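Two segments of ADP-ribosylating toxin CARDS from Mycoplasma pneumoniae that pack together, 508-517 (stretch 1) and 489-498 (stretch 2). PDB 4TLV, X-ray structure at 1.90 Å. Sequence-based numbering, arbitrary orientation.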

# COMPACT_ATOMS: atom_id res chain seq x y z
N TRP A 508 18.26 -24.09 14.61
CA TRP A 508 18.25 -22.64 14.74
C TRP A 508 18.01 -21.99 13.38
O TRP A 508 18.36 -22.56 12.35
CB TRP A 508 19.59 -22.16 15.29
CG TRP A 508 19.97 -22.77 16.61
CD1 TRP A 508 21.03 -23.61 16.85
CD2 TRP A 508 19.32 -22.58 17.87
NE1 TRP A 508 21.06 -23.96 18.18
CE2 TRP A 508 20.02 -23.33 18.83
CE3 TRP A 508 18.20 -21.84 18.28
CZ2 TRP A 508 19.65 -23.37 20.17
CZ3 TRP A 508 17.83 -21.88 19.60
CH2 TRP A 508 18.55 -22.64 20.54
N VAL A 509 17.42 -20.80 13.39
CA VAL A 509 17.41 -19.96 12.20
C VAL A 509 18.56 -18.97 12.33
O VAL A 509 19.18 -18.86 13.39
CB VAL A 509 16.06 -19.21 12.04
CG1 VAL A 509 14.95 -20.19 11.72
CG2 VAL A 509 15.73 -18.45 13.31
N GLU A 510 18.88 -18.25 11.26
CA GLU A 510 19.96 -17.28 11.33
C GLU A 510 19.63 -16.10 10.44
O GLU A 510 18.76 -16.19 9.59
CB GLU A 510 21.27 -17.92 10.86
CG GLU A 510 21.18 -18.47 9.44
CD GLU A 510 22.35 -19.37 9.06
OE1 GLU A 510 23.41 -19.29 9.71
OE2 GLU A 510 22.20 -20.15 8.09
N TRP A 511 20.35 -15.00 10.65
CA TRP A 511 20.14 -13.78 9.87
C TRP A 511 21.38 -13.48 9.05
O TRP A 511 22.45 -13.24 9.61
CB TRP A 511 19.89 -12.61 10.81
CG TRP A 511 18.62 -12.70 11.61
CD1 TRP A 511 18.45 -13.24 12.86
CD2 TRP A 511 17.35 -12.18 11.22
NE1 TRP A 511 17.14 -13.10 13.26
CE2 TRP A 511 16.45 -12.46 12.27
CE3 TRP A 511 16.88 -11.53 10.07
CZ2 TRP A 511 15.11 -12.08 12.22
CZ3 TRP A 511 15.54 -11.16 10.02
CH2 TRP A 511 14.68 -11.43 11.08
N LEU A 512 21.25 -13.48 7.72
CA LEU A 512 22.41 -13.40 6.83
C LEU A 512 22.27 -12.29 5.81
O LEU A 512 21.19 -12.09 5.26
CB LEU A 512 22.55 -14.70 6.05
CG LEU A 512 22.65 -16.00 6.85
CD1 LEU A 512 22.53 -17.19 5.93
CD2 LEU A 512 23.95 -16.04 7.65
N LYS A 513 23.36 -11.61 5.48
CA LYS A 513 23.34 -10.69 4.35
C LYS A 513 23.07 -11.48 3.09
O LYS A 513 23.50 -12.63 2.96
CB LYS A 513 24.65 -9.91 4.23
CG LYS A 513 24.87 -8.96 5.39
CD LYS A 513 26.04 -8.03 5.12
CE LYS A 513 26.23 -7.06 6.28
NZ LYS A 513 27.31 -6.09 6.00
N HIS A 514 22.34 -10.89 2.15
CA HIS A 514 21.86 -11.65 1.02
C HIS A 514 21.35 -10.68 -0.05
O HIS A 514 21.03 -9.54 0.28
CB HIS A 514 20.73 -12.57 1.50
CG HIS A 514 20.29 -13.59 0.49
ND1 HIS A 514 21.05 -14.69 0.17
CD2 HIS A 514 19.16 -13.68 -0.24
CE1 HIS A 514 20.41 -15.41 -0.74
NE2 HIS A 514 19.26 -14.82 -1.00
N ASP A 515 21.30 -11.12 -1.30
CA ASP A 515 20.78 -10.30 -2.41
C ASP A 515 19.25 -10.10 -2.28
O ASP A 515 18.47 -11.05 -2.36
CB ASP A 515 21.14 -10.97 -3.73
CG ASP A 515 20.72 -10.16 -4.95
OD1 ASP A 515 20.00 -9.14 -4.81
OD2 ASP A 515 21.10 -10.57 -6.07
N MET A 516 18.83 -8.86 -2.08
CA MET A 516 17.40 -8.52 -2.00
C MET A 516 16.61 -9.05 -3.21
O MET A 516 15.46 -9.43 -3.07
CB MET A 516 17.22 -7.01 -1.85
CG MET A 516 15.75 -6.56 -1.74
SD MET A 516 14.99 -7.01 -0.17
CE MET A 516 15.75 -5.81 0.91
N ASN A 517 17.25 -9.12 -4.37
CA ASN A 517 16.59 -9.56 -5.60
C ASN A 517 16.52 -11.08 -5.76
O ASN A 517 15.84 -11.57 -6.66
CB ASN A 517 17.30 -9.02 -6.84
CG ASN A 517 17.50 -7.51 -6.80
OD1 ASN A 517 18.61 -7.01 -7.05
ND2 ASN A 517 16.44 -6.80 -6.51
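Stretch 2 489-498: QNVFFLHNKL

Stretch 2 is extended and runs antiparallel to stretch 1. Its strand, from Asn 490 to about His 495, lies beside the short strand around Glu 510 to Leu 512. The angle between their N-to-C directions is 140°, and the axes approach to 4.1 Å.

The register pairs Glu 510 with His 495, Trp 511 with Leu 494, and Leu 512 with Phe 493. Two of these pairs are hydrogen-bonded. Phe 493 N donates to Leu 512 O at 2.8 Å, and Leu 512 N donates to Phe 493 O at 2.9 Å. His 495 N donates to Glu 510 O at 2.8 Å, while Glu 510 N to His 495 O is longer, 3.2 Å.

Phe 493 has the largest area covered, 122 Å². It is buried, with chi1 in the m well, on the same sheet face as Leu 512, Glu 510 and His 495. The ring reaches past the strand pairing to the loop of stretch 1. Its CE1 lies 3.2 Å from His 514 O. The edge of the His 514 ring points toward its face, with centroids 5.9 Å apart. Met 516 closes on the ring edge, CE to Phe 493 CZ at 3.7 Å.

Trp 511 is next, with 90 Å² covered, and shares the other sheet face with Leu 494. Leu 494 lies over one face of the indole: its CD1 is 4.1 Å from the centroid of the six-membered ring. At the indole edge, Trp 511 CE3 is 3.5 Å from Phe 492 O.

Lys 513 follows with 83 Å². Its extended side chain passes the Phe 492 ring, CE to Phe 492 CZ at 3.6 Å. It ends in a hydrogen bond from Lys 513 NZ to Asn 490 OD1 at 2.7 Å.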

# COMPACT_ATOMS: atom_id res chain seq x y z
N GLN A 489 23.14 0.51 5.10
CA GLN A 489 24.13 -0.28 4.37
C GLN A 489 24.26 -1.73 4.88
O GLN A 489 25.12 -2.47 4.41
CB GLN A 489 25.52 0.38 4.42
CG GLN A 489 25.65 1.62 3.54
CD GLN A 489 24.93 2.81 4.12
OE1 GLN A 489 24.14 3.47 3.44
NE2 GLN A 489 25.19 3.10 5.39
N ASN A 490 23.42 -2.12 5.83
CA ASN A 490 23.54 -3.44 6.43
C ASN A 490 22.17 -4.06 6.65
O ASN A 490 21.46 -3.66 7.57
CB ASN A 490 24.31 -3.35 7.75
CG ASN A 490 25.77 -2.97 7.55
OD1 ASN A 490 26.59 -3.80 7.16
ND2 ASN A 490 26.10 -1.70 7.80
N VAL A 491 21.81 -5.02 5.80
CA VAL A 491 20.49 -5.66 5.85
C VAL A 491 20.66 -7.18 5.95
O VAL A 491 21.45 -7.77 5.21
CB VAL A 491 19.67 -5.29 4.59
CG1 VAL A 491 18.33 -6.04 4.56
CG2 VAL A 491 19.43 -3.77 4.53
N PHE A 492 19.93 -7.80 6.88
CA PHE A 492 20.06 -9.24 7.13
C PHE A 492 18.74 -9.97 6.95
O PHE A 492 17.70 -9.49 7.40
CB PHE A 492 20.55 -9.47 8.57
CG PHE A 492 21.89 -8.84 8.85
CD1 PHE A 492 21.97 -7.48 9.15
CD2 PHE A 492 23.05 -9.58 8.79
CE1 PHE A 492 23.20 -6.90 9.41
CE2 PHE A 492 24.28 -9.00 9.04
CZ PHE A 492 24.35 -7.65 9.34
N PHE A 493 18.80 -11.15 6.32
CA PHE A 493 17.61 -11.92 5.93
C PHE A 493 17.44 -13.21 6.74
O PHE A 493 18.42 -13.91 7.04
CB PHE A 493 17.71 -12.27 4.45
CG PHE A 493 17.67 -11.07 3.54
CD1 PHE A 493 18.81 -10.30 3.33
CD2 PHE A 493 16.49 -10.69 2.93
CE1 PHE A 493 18.77 -9.18 2.49
CE2 PHE A 493 16.43 -9.57 2.11
CZ PHE A 493 17.58 -8.82 1.88
N LEU A 494 16.20 -13.52 7.07
CA LEU A 494 15.87 -14.67 7.91
C LEU A 494 16.04 -15.93 7.10
O LEU A 494 15.45 -16.08 6.03
CB LEU A 494 14.43 -14.54 8.44
CG LEU A 494 13.95 -15.67 9.37
CD1 LEU A 494 14.82 -15.70 10.63
CD2 LEU A 494 12.50 -15.48 9.74
N HIS A 495 16.89 -16.84 7.59
CA HIS A 495 17.25 -18.03 6.83
C HIS A 495 16.96 -19.33 7.59
O HIS A 495 17.38 -19.51 8.73
CB HIS A 495 18.74 -17.98 6.45
CG HIS A 495 19.20 -19.14 5.62
ND1 HIS A 495 20.19 -20.00 6.04
CD2 HIS A 495 18.80 -19.58 4.40
CE1 HIS A 495 20.38 -20.93 5.11
NE2 HIS A 495 19.56 -20.69 4.11
N ASN A 496 16.26 -20.25 6.93
CA ASN A 496 15.96 -21.55 7.52
C ASN A 496 17.14 -22.48 7.29
O ASN A 496 17.73 -22.45 6.23
CB ASN A 496 14.71 -22.15 6.87
CG ASN A 496 14.54 -23.63 7.19
OD1 ASN A 496 14.15 -23.92 8.41
ND2 ASN A 496 14.76 -24.51 6.35
N LYS A 497 17.49 -23.30 8.28
CA LYS A 497 18.60 -24.27 8.11
C LYS A 497 18.08 -25.71 8.15
O LYS A 497 18.73 -26.63 7.64
CB LYS A 497 19.65 -24.08 9.19
CG LYS A 497 20.34 -22.73 9.16
CD LYS A 497 21.14 -22.48 10.43
CE LYS A 497 22.30 -23.44 10.57
NZ LYS A 497 23.32 -22.94 11.55
N LEU A 498 16.92 -25.89 8.77
CA LEU A 498 16.32 -27.21 8.95
C LEU A 498 15.88 -27.88 7.65
O LEU A 498 15.23 -27.26 6.80
CB LEU A 498 15.11 -27.11 9.89
CG LEU A 498 14.31 -28.40 10.14
CD1 LEU A 498 15.14 -29.38 10.98
CD2 LEU A 498 12.99 -28.08 10.84
O HOH W 1 26.39 -4.87 3.81
O HOH W 2 22.16 -7.92 2.68
O HOH W 3 16.36 -23.56 10.76